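Polyprenyl synthetase (PDB 6KD7) probably makes geranylgeranyl pyrophosphate by magnesium-dependent prenyl transfer. Local coordinates at residues Glu224-Asn232 with Ile267-Phe278; Lys234-Ile242 with Phe277-Thr287. All coordinates share one frame; numbering follows the deposited sequence.

Contact 1: residues Glu224-Asn232 with Ile267-Phe278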
loop_
_atom_site.group_PDB
_atom_site.type_symbol
_atom_site.label_atom_id
_atom_site.label_comp_id
_atom_site.label_asym_id
_atom_site.label_seq_id
_atom_site.Cartn_x
_atom_site.Cartn_y
_atom_site.Cartn_z
ATOM N N GLU A 224 1.049 18.070 21.639
ATOM C CA GLU A 224 2.105 18.632 20.776
ATOM C C GLU A 224 1.921 20.143 20.730
ATOM O O GLU A 224 0.804 20.588 20.599
ATOM C CB GLU A 224 1.925 18.020 19.388
ATOM C CG GLU A 224 2.309 18.919 18.235
ATOM C CD GLU A 224 1.961 18.389 16.855
ATOM O OE1 GLU A 224 1.102 17.520 16.755
ATOM O OE2 GLU A 224 2.548 18.867 15.897
ATOM N N VAL A 225 2.993 20.906 20.843
ATOM C CA VAL A 225 2.812 22.370 20.688
ATOM C C VAL A 225 2.711 22.629 19.184
ATOM O O VAL A 225 3.519 22.090 18.450
ATOM C CB VAL A 225 3.960 23.156 21.338
ATOM C CG1 VAL A 225 3.794 24.645 21.139
ATOM C CG2 VAL A 225 4.069 22.837 22.812
ATOM N N GLY A 226 1.734 23.416 18.762
ATOM C CA GLY A 226 1.530 23.738 17.336
ATOM C C GLY A 226 0.835 22.652 16.516
ATOM O O GLY A 226 0.899 22.755 15.293
ATOM N N GLY A 227 0.142 21.690 17.128
ATOM C CA GLY A 227 -0.642 20.665 16.403
ATOM C C GLY A 227 -1.739 21.288 15.550
ATOM O O GLY A 227 -1.939 20.905 14.376
ATOM N N ASP A 228 -2.438 22.265 16.085
ATOM C CA ASP A 228 -3.494 22.931 15.316
ATOM C C ASP A 228 -2.852 23.603 14.084
ATOM O O ASP A 228 -3.460 23.562 12.986
ATOM C CB ASP A 228 -4.251 23.911 16.200
ATOM C CG ASP A 228 -5.137 23.270 17.253
ATOM O OD1 ASP A 228 -5.419 22.078 17.095
ATOM O OD2 ASP A 228 -5.540 24.009 18.193
ATOM N N ILE A 229 -1.694 24.229 14.257
ATOM C CA ILE A 229 -0.979 24.899 13.146
ATOM C C ILE A 229 -0.572 23.847 12.095
ATOM O O ILE A 229 -0.960 23.995 10.912
ATOM C CB ILE A 229 0.222 25.696 13.647
ATOM C CG1 ILE A 229 -0.228 26.921 14.451
ATOM C CG2 ILE A 229 1.029 26.112 12.424
ATOM C CD1 ILE A 229 0.866 27.581 15.278
ATOM N N ARG A 230 0.107 22.797 12.523
ATOM C CA ARG A 230 0.561 21.731 11.619
ATOM C C ARG A 230 -0.619 21.179 10.810
ATOM O O ARG A 230 -0.434 20.875 9.598
ATOM C CB ARG A 230 1.230 20.630 12.417
ATOM C CG ARG A 230 1.623 19.453 11.541
ATOM C CD ARG A 230 2.515 18.478 12.284
ATOM N NE ARG A 230 1.744 17.859 13.337
ATOM C CZ ARG A 230 0.745 17.007 13.143
ATOM N NH1 ARG A 230 0.380 16.616 11.924
ATOM N NH2 ARG A 230 0.104 16.542 14.198
ATOM N N GLU A 231 -1.790 21.037 11.427
ATOM C CA GLU A 231 -2.955 20.378 10.781
ATOM C C GLU A 231 -3.851 21.427 10.134
ATOM O O GLU A 231 -4.898 21.081 9.625
ATOM C CB GLU A 231 -3.722 19.558 11.803
ATOM C CG GLU A 231 -2.935 18.363 12.301
ATOM C CD GLU A 231 -3.732 17.400 13.181
ATOM O OE1 GLU A 231 -4.763 17.827 13.751
ATOM O OE2 GLU A 231 -3.313 16.226 13.308
ATOM N N ASN A 232 -3.438 22.686 10.152
ATOM C CA ASN A 232 -4.216 23.784 9.548
ATOM C C ASN A 232 -5.629 23.809 10.135
ATOM O O ASN A 232 -6.538 24.157 9.378
ATOM C CB ASN A 232 -4.227 23.679 8.011
ATOM C CG ASN A 232 -2.821 23.646 7.457
ATOM O OD1 ASN A 232 -1.983 24.495 7.807
ATOM N ND2 ASN A 232 -2.534 22.634 6.659
ATOM N N ILE A 267 8.048 22.239 9.179
ATOM C CA ILE A 267 6.886 22.214 10.113
ATOM C C ILE A 267 7.231 23.126 11.304
ATOM O O ILE A 267 6.474 24.110 11.543
ATOM C CB ILE A 267 6.554 20.762 10.486
ATOM C CG1 ILE A 267 6.008 20.036 9.251
ATOM C CG2 ILE A 267 5.596 20.717 11.681
ATOM C CD1 ILE A 267 5.749 18.542 9.442
ATOM N N ASP A 268 8.420 22.939 11.878
ATOM C CA ASP A 268 8.885 23.774 13.013
ATOM C C ASP A 268 8.977 25.233 12.560
ATOM O O ASP A 268 8.515 26.086 13.302
ATOM C CB ASP A 268 10.217 23.273 13.566
ATOM C CG ASP A 268 10.089 21.940 14.272
ATOM O OD1 ASP A 268 8.963 21.532 14.522
ATOM O OD2 ASP A 268 11.116 21.326 14.556
ATOM N N GLU A 269 9.495 25.507 11.360
ATOM C CA GLU A 269 9.551 26.923 10.913
ATOM C C GLU A 269 8.135 27.468 10.738
ATOM O O GLU A 269 7.930 28.654 10.995
ATOM C CB GLU A 269 10.402 27.162 9.669
ATOM C CG GLU A 269 10.425 28.631 9.293
ATOM C CD GLU A 269 11.211 29.020 8.057
ATOM O OE1 GLU A 269 10.990 30.123 7.550
ATOM O OE2 GLU A 269 12.029 28.225 7.618
ATOM N N LYS A 270 7.227 26.641 10.227
ATOM C CA LYS A 270 5.822 27.072 10.044
ATOM C C LYS A 270 5.232 27.413 11.416
ATOM O O LYS A 270 4.615 28.460 11.536
ATOM C CB LYS A 270 5.015 25.939 9.408
ATOM C CG LYS A 270 3.540 26.248 9.208
ATOM C CD LYS A 270 2.744 25.120 8.617
ATOM C CE LYS A 270 1.304 25.497 8.369
ATOM N NZ LYS A 270 0.554 24.403 7.727
ATOM N N LYS A 271 5.481 26.574 12.417
ATOM C CA LYS A 271 4.933 26.820 13.774
ATOM C C LYS A 271 5.501 28.117 14.353
ATOM O O LYS A 271 4.703 28.935 14.799
ATOM C CB LYS A 271 5.256 25.640 14.687
ATOM C CG LYS A 271 4.605 24.326 14.292
ATOM C CD LYS A 271 4.913 23.204 15.241
ATOM C CE LYS A 271 4.199 21.922 14.891
ATOM N NZ LYS A 271 4.491 20.859 15.871
ATOM N N GLU A 272 6.814 28.329 14.249
ATOM C CA GLU A 272 7.438 29.569 14.796
ATOM C C GLU A 272 6.896 30.768 14.040
ATOM O O GLU A 272 6.472 31.746 14.683
ATOM C CB GLU A 272 8.967 29.488 14.835
ATOM C CG GLU A 272 9.483 28.508 15.892
ATOM C CD GLU A 272 8.716 28.485 17.233
ATOM O OE1 GLU A 272 8.365 29.593 17.776
ATOM O OE2 GLU A 272 8.421 27.356 17.730
ATOM N N THR A 273 6.780 30.677 12.721
ATOM C CA THR A 273 6.373 31.843 11.908
ATOM C C THR A 273 4.905 32.154 12.153
ATOM O O THR A 273 4.553 33.370 12.306
ATOM C CB THR A 273 6.613 31.600 10.414
ATOM O OG1 THR A 273 7.941 31.102 10.249
ATOM C CG2 THR A 273 6.392 32.862 9.623
ATOM N N VAL A 274 4.055 31.118 12.155
ATOM C CA VAL A 274 2.598 31.349 12.387
ATOM C C VAL A 274 2.404 31.879 13.816
ATOM O O VAL A 274 1.646 32.842 13.985
ATOM C CB VAL A 274 1.776 30.087 12.111
ATOM C CG1 VAL A 274 0.334 30.258 12.572
ATOM C CG2 VAL A 274 1.840 29.741 10.636
ATOM N N LYS A 275 3.084 31.305 14.812
ATOM C CA LYS A 275 3.020 31.835 16.212
ATOM C C LYS A 275 3.327 33.335 16.182
ATOM O O LYS A 275 2.496 34.137 16.709
ATOM C CB LYS A 275 3.910 31.029 17.151
ATOM C CG LYS A 275 3.286 29.696 17.544
ATOM C CD LYS A 275 4.228 28.721 18.192
ATOM C CE LYS A 275 4.804 29.280 19.473
ATOM N NZ LYS A 275 5.225 28.175 20.356
ATOM N N VAL A 276 4.364 33.747 15.449
ATOM C CA VAL A 276 4.721 35.194 15.412
ATOM C C VAL A 276 3.584 35.971 14.758
ATOM O O VAL A 276 3.257 37.061 15.282
ATOM C CB VAL A 276 6.079 35.437 14.726
ATOM C CG1 VAL A 276 6.317 36.927 14.522
ATOM C CG2 VAL A 276 7.215 34.776 15.512
ATOM N N PHE A 277 2.987 35.469 13.683
ATOM C CA PHE A 277 1.835 36.166 13.043
ATOM C C PHE A 277 0.653 36.264 14.017
ATOM O O PHE A 277 -0.072 37.263 14.028
ATOM C CB PHE A 277 1.378 35.465 11.761
ATOM C CG PHE A 277 2.236 35.781 10.565
ATOM C CD1 PHE A 277 2.439 37.097 10.173
ATOM C CD2 PHE A 277 2.866 34.772 9.851
ATOM C CE1 PHE A 277 3.250 37.387 9.087
ATOM C CE2 PHE A 277 3.671 35.066 8.760
ATOM C CZ PHE A 277 3.854 36.369 8.380
ATOM N N PHE A 278 0.442 35.227 14.813
ATOM C CA PHE A 278 -0.658 35.210 15.809
ATOM C C PHE A 278 -0.462 36.405 16.766
ATOM O O PHE A 278 -1.445 37.134 16.911
ATOM C CB PHE A 278 -0.741 33.859 16.526
ATOM C CG PHE A 278 -1.338 32.725 15.728
ATOM C CD1 PHE A 278 -2.078 32.951 14.585
ATOM C CD2 PHE A 278 -1.225 31.423 16.192
ATOM C CE1 PHE A 278 -2.647 31.895 13.891
ATOM C CE2 PHE A 278 -1.812 30.370 15.518
ATOM C CZ PHE A 278 -2.520 30.611 14.363
HETATM O O HOH W 1 1.519 21.987 8.193
#
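The short helix 227-230 and the type II turn leading into it dock on helix 264-281 through Ile229, a knob in a hole formed by Lys270, Lys271, Val274 and Phe278. Ile229 CD1 meets Val274 CG1 tip to tip at 3.8 Å and lies obliquely to the Phe278 ring, 3.9 Å from CE2. Polar grips flank this apolar plug. Lys271 runs out extended past Gly226, where a side chain would collide with its CD, and crosses Glu224 at about a right angle. Its NZ reaches the anti lone pair of Glu224 OE2 at 2.8 Å and also Val225 O at 3.0 Å, in the carbonyl plane. The syn lone pairs of the same carboxylate face Arg230, whose NE binds OE2 and NH2 binds OE1, side-on and coplanar, so that three charged donor bonds fix its rotation. Ile267 CG2 rests 3.9 Å from Arg230 CD. On the other flank, the all-extended chain of Lys270 carries NZ to a hydrogen bond with Asn232 OD1, the donor tilted 16° from the carbonyl plane, and a water links this NZ to Arg230 O at the helix end. Asn232 closes the helix in a Schellman motif. Behind the contact, helix 248-254 covers Val274, Phe259 makes a cation-pi contact with Arg230, and helix 188-215 supplies Asp213 OD1 to Asp228 N and Ala214 O to Lys275 NZ.

Contact 2: residues Lys234-Ile242 with Phe277-Thr287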
loop_
_atom_site.group_PDB
_atom_site.type_symbol
_atom_site.label_atom_id
_atom_site.label_comp_id
_atom_site.label_asym_id
_atom_site.label_seq_id
_atom_site.Cartn_x
_atom_site.Cartn_y
_atom_site.Cartn_z
ATOM N N LYS A 234 -8.566 25.618 11.753
ATOM C CA LYS A 234 -8.950 27.050 11.809
ATOM C C LYS A 234 -9.594 27.313 13.184
ATOM O O LYS A 234 -10.838 27.227 13.296
ATOM C CB LYS A 234 -9.865 27.323 10.609
ATOM C CG LYS A 234 -9.147 27.345 9.256
ATOM C CD LYS A 234 -10.019 27.820 8.102
ATOM C CE LYS A 234 -11.123 26.849 7.744
ATOM N NZ LYS A 234 -10.559 25.654 7.079
ATOM N N THR A 235 -8.765 27.493 14.209
ATOM C CA THR A 235 -9.233 27.716 15.597
ATOM C C THR A 235 -9.409 29.214 15.832
ATOM O O THR A 235 -9.135 30.007 14.918
ATOM C CB THR A 235 -8.283 27.103 16.612
ATOM O OG1 THR A 235 -7.068 27.842 16.599
ATOM C CG2 THR A 235 -8.025 25.632 16.391
ATOM N N TYR A 236 -9.862 29.586 17.023
ATOM C CA TYR A 236 -10.186 31.004 17.308
ATOM C C TYR A 236 -8.935 31.847 17.076
ATOM O O TYR A 236 -9.045 32.929 16.536
ATOM C CB TYR A 236 -10.704 31.149 18.738
ATOM C CG TYR A 236 -11.372 32.463 19.035
ATOM C CD1 TYR A 236 -12.721 32.646 18.797
ATOM C CD2 TYR A 236 -10.657 33.521 19.558
ATOM C CE1 TYR A 236 -13.343 33.850 19.063
ATOM C CE2 TYR A 236 -11.264 34.728 19.840
ATOM C CZ TYR A 236 -12.610 34.894 19.588
ATOM O OH TYR A 236 -13.197 36.086 19.861
ATOM N N LEU A 237 -7.783 31.296 17.431
ATOM C CA LEU A 237 -6.483 31.986 17.293
ATOM C C LEU A 237 -6.260 32.332 15.814
ATOM O O LEU A 237 -5.974 33.483 15.535
ATOM C CB LEU A 237 -5.459 30.966 17.791
ATOM C CG LEU A 237 -4.104 31.479 18.251
ATOM C CD1 LEU A 237 -4.246 32.749 19.060
ATOM C CD2 LEU A 237 -3.393 30.407 19.048
ATOM N N TYR A 238 -6.461 31.386 14.900
ATOM C CA TYR A 238 -6.290 31.664 13.449
ATOM C C TYR A 238 -7.382 32.593 12.911
ATOM O O TYR A 238 -7.052 33.539 12.218
ATOM C CB TYR A 238 -6.285 30.364 12.648
ATOM C CG TYR A 238 -6.366 30.530 11.152
ATOM C CD1 TYR A 238 -7.583 30.558 10.504
ATOM C CD2 TYR A 238 -5.224 30.641 10.382
ATOM C CE1 TYR A 238 -7.670 30.697 9.132
ATOM C CE2 TYR A 238 -5.290 30.785 9.009
ATOM C CZ TYR A 238 -6.519 30.813 8.382
ATOM O OH TYR A 238 -6.608 30.952 7.036
ATOM N N LEU A 239 -8.632 32.356 13.297
ATOM C CA LEU A 239 -9.783 33.128 12.767
ATOM C C LEU A 239 -9.635 34.614 13.107
ATOM O O LEU A 239 -9.979 35.426 12.273
ATOM C CB LEU A 239 -11.080 32.542 13.327
ATOM C CG LEU A 239 -11.452 31.157 12.807
ATOM C CD1 LEU A 239 -12.700 30.641 13.492
ATOM C CD2 LEU A 239 -11.650 31.176 11.307
ATOM N N LYS A 240 -9.125 34.936 14.289
ATOM C CA LYS A 240 -8.947 36.340 14.741
ATOM C C LYS A 240 -7.701 36.928 14.064
ATOM O O LYS A 240 -7.751 38.080 13.651
ATOM C CB LYS A 240 -8.822 36.417 16.266
ATOM C CG LYS A 240 -10.067 36.035 17.041
ATOM C CD LYS A 240 -11.310 36.796 16.637
ATOM C CE LYS A 240 -11.357 38.195 17.204
ATOM N NZ LYS A 240 -12.540 38.900 16.660
ATOM N N SER A 241 -6.631 36.153 13.947
ATOM C CA SER A 241 -5.379 36.577 13.278
ATOM C C SER A 241 -5.660 37.030 11.838
ATOM O O SER A 241 -5.137 38.083 11.450
ATOM C CB SER A 241 -4.387 35.508 13.354
ATOM O OG SER A 241 -3.970 35.303 14.689
ATOM N N ILE A 242 -6.547 36.360 11.099
ATOM C CA ILE A 242 -6.753 36.704 9.673
ATOM C C ILE A 242 -7.697 37.894 9.536
ATOM O O ILE A 242 -7.964 38.260 8.400
ATOM C CB ILE A 242 -7.224 35.499 8.838
ATOM C CG1 ILE A 242 -8.589 34.961 9.263
ATOM C CG2 ILE A 242 -6.143 34.433 8.837
ATOM C CD1 ILE A 242 -9.287 34.117 8.192
ATOM N N PHE A 277 2.987 35.469 13.683
ATOM C CA PHE A 277 1.835 36.166 13.043
ATOM C C PHE A 277 0.653 36.264 14.017
ATOM O O PHE A 277 -0.072 37.263 14.028
ATOM C CB PHE A 277 1.378 35.465 11.761
ATOM C CG PHE A 277 2.236 35.781 10.565
ATOM C CD1 PHE A 277 2.439 37.097 10.173
ATOM C CD2 PHE A 277 2.866 34.772 9.851
ATOM C CE1 PHE A 277 3.250 37.387 9.087
ATOM C CE2 PHE A 277 3.671 35.066 8.760
ATOM C CZ PHE A 277 3.854 36.369 8.380
ATOM N N PHE A 278 0.442 35.227 14.813
ATOM C CA PHE A 278 -0.658 35.210 15.809
ATOM C C PHE A 278 -0.462 36.405 16.766
ATOM O O PHE A 278 -1.445 37.134 16.911
ATOM C CB PHE A 278 -0.741 33.859 16.526
ATOM C CG PHE A 278 -1.338 32.725 15.728
ATOM C CD1 PHE A 278 -2.078 32.951 14.585
ATOM C CD2 PHE A 278 -1.225 31.423 16.192
ATOM C CE1 PHE A 278 -2.647 31.895 13.891
ATOM C CE2 PHE A 278 -1.812 30.370 15.518
ATOM C CZ PHE A 278 -2.520 30.611 14.363
ATOM N N GLU A 279 0.749 36.605 17.321
ATOM C CA GLU A 279 1.081 37.748 18.230
ATOM C C GLU A 279 0.884 39.039 17.437
ATOM O O GLU A 279 -0.080 39.796 17.744
ATOM C CB GLU A 279 2.488 37.671 18.828
ATOM C CG GLU A 279 2.968 36.253 18.983
ATOM C CD GLU A 279 4.185 35.997 19.846
ATOM O OE1 GLU A 279 4.088 36.243 21.053
ATOM O OE2 GLU A 279 5.203 35.479 19.311
ATOM N N GLN A 280 1.682 39.240 16.390
ATOM C CA GLN A 280 1.750 40.546 15.696
ATOM C C GLN A 280 0.376 40.908 15.141
ATOM O O GLN A 280 0.082 42.072 15.117
ATOM C CB GLN A 280 2.818 40.553 14.602
ATOM C CG GLN A 280 4.238 40.421 15.141
ATOM C CD GLN A 280 5.258 40.436 14.024
ATOM O OE1 GLN A 280 4.918 40.328 12.844
ATOM N NE2 GLN A 280 6.524 40.564 14.391
ATOM N N SER A 281 -0.469 39.971 14.731
ATOM C CA SER A 281 -1.775 40.322 14.121
ATOM C C SER A 281 -2.744 40.889 15.161
ATOM O O SER A 281 -3.728 41.500 14.740
ATOM C CB SER A 281 -2.402 39.128 13.454
ATOM O OG SER A 281 -2.631 38.097 14.396
ATOM N N GLY A 282 -2.569 40.581 16.448
ATOM C CA GLY A 282 -3.599 40.861 17.472
ATOM C C GLY A 282 -4.469 39.651 17.790
ATOM O O GLY A 282 -5.290 39.751 18.709
ATOM N N GLY A 283 -4.286 38.544 17.063
ATOM C CA GLY A 283 -5.069 37.307 17.219
ATOM C C GLY A 283 -4.861 36.678 18.585
ATOM O O GLY A 283 -5.861 36.221 19.170
ATOM N N ALA A 284 -3.623 36.614 19.066
ATOM C CA ALA A 284 -3.302 36.019 20.382
ATOM C C ALA A 284 -4.011 36.820 21.491
ATOM O O ALA A 284 -4.725 36.232 22.308
ATOM C CB ALA A 284 -1.819 36.003 20.587
ATOM N N LYS A 285 -3.871 38.140 21.457
ATOM C CA LYS A 285 -4.523 39.002 22.472
ATOM C C LYS A 285 -6.042 38.855 22.368
ATOM O O LYS A 285 -6.678 38.769 23.407
ATOM C CB LYS A 285 -4.132 40.466 22.260
ATOM C CG LYS A 285 -4.998 41.470 23.004
ATOM C CD LYS A 285 -4.641 42.910 22.744
ATOM C CE LYS A 285 -5.627 43.888 23.351
ATOM N NZ LYS A 285 -5.079 45.265 23.401
ATOM N N ALA A 286 -6.582 38.787 21.153
ATOM C CA ALA A 286 -8.043 38.712 20.965
ATOM C C ALA A 286 -8.547 37.383 21.550
ATOM O O ALA A 286 -9.682 37.376 22.068
ATOM C CB ALA A 286 -8.438 38.896 19.522
ATOM N N THR A 287 -7.697 36.357 21.553
ATOM C CA THR A 287 -8.018 35.024 22.097
ATOM C C THR A 287 -8.016 35.104 23.628
ATOM O O THR A 287 -8.985 34.650 24.247
ATOM C CB THR A 287 -7.098 33.933 21.528
ATOM O OG1 THR A 287 -7.353 33.877 20.123
ATOM C CG2 THR A 287 -7.371 32.588 22.157
#
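Leu237 lies across Phe278 at about a right angle, its CG over one face of the ring in a CH-pi contact, 3.9 Å from the centroid and 25° off the normal. The first torsion of Leu237 sets CG there, anti to the backbone N (chi1 -159°). Of its two branches, CD2 lies beyond the rim of that ring, near Phe278 CD2, while CD1 turns to the start of helix 283-303 and lies 3.7 Å from Ala284 CA. The whole side chain is thus a knob among Phe278, Gly283, Ala284 and Thr287. Val274 CG1 covers the opposite face of the Phe278 ring, and Tyr238 CA approaches CE1 obliquely at 3.7 Å. Ser241 OG, also oblique to the ring, sits 3.0 Å from Phe278 CD1. An alanine at Phe278 would remove the surface shared by Leu237, Tyr238 and Ser241, and is likely to open a gap that leaves Leu237 freer to turn. Tyr236 presents its ring edge to Thr287, with OG1 in the ring plane and 3.4 Å from CD2, the two side chains sliding past each other in opposite directions. Helices 236-241 and 283-287 cross at 124°, and they come closest where Ser241 CA and Gly283 CA stand 4.0 Å apart. Any side chain on Gly283 would run into Ser241 OG. Lys240 folds its bent chain over Ala286 before NZ pairs with Glu243. Two buried hydroxyls give their protons to carbonyls of their own helices: Ser241 OG to Leu237 O at 2.8 Å and Thr287 OG1 to Gly283 O at 2.9 Å. Cohesion here comes largely from apolar packing against the Phe278 ring, and Gly283 lets the backbones come close enough for it.

Overall arrangement
Contacts 1 and 2 lie about 12 Å apart, centre to centre, on the same side of the chain's centre. Helices 227-230 and 236-241 follow each other in the chain, and their partners come later in the same order, so the two contacts alternate along the sequence. Both use helix 264-281 and share Phe278, and the first segments also touch, Asp228 OD2 lying 3.5 Å from Thr235 CG2. Together they tie the region after helix 188-215 to helices 264-281 and 283-303. Helix 188-215 carries the second aspartate-rich motif expected of this family, and its Asp210 holds Tyr236 N; the side chains of Glu224 and Tyr236 stand about 12 and 11 Å from a bound magnesium ion, beyond direct coordination.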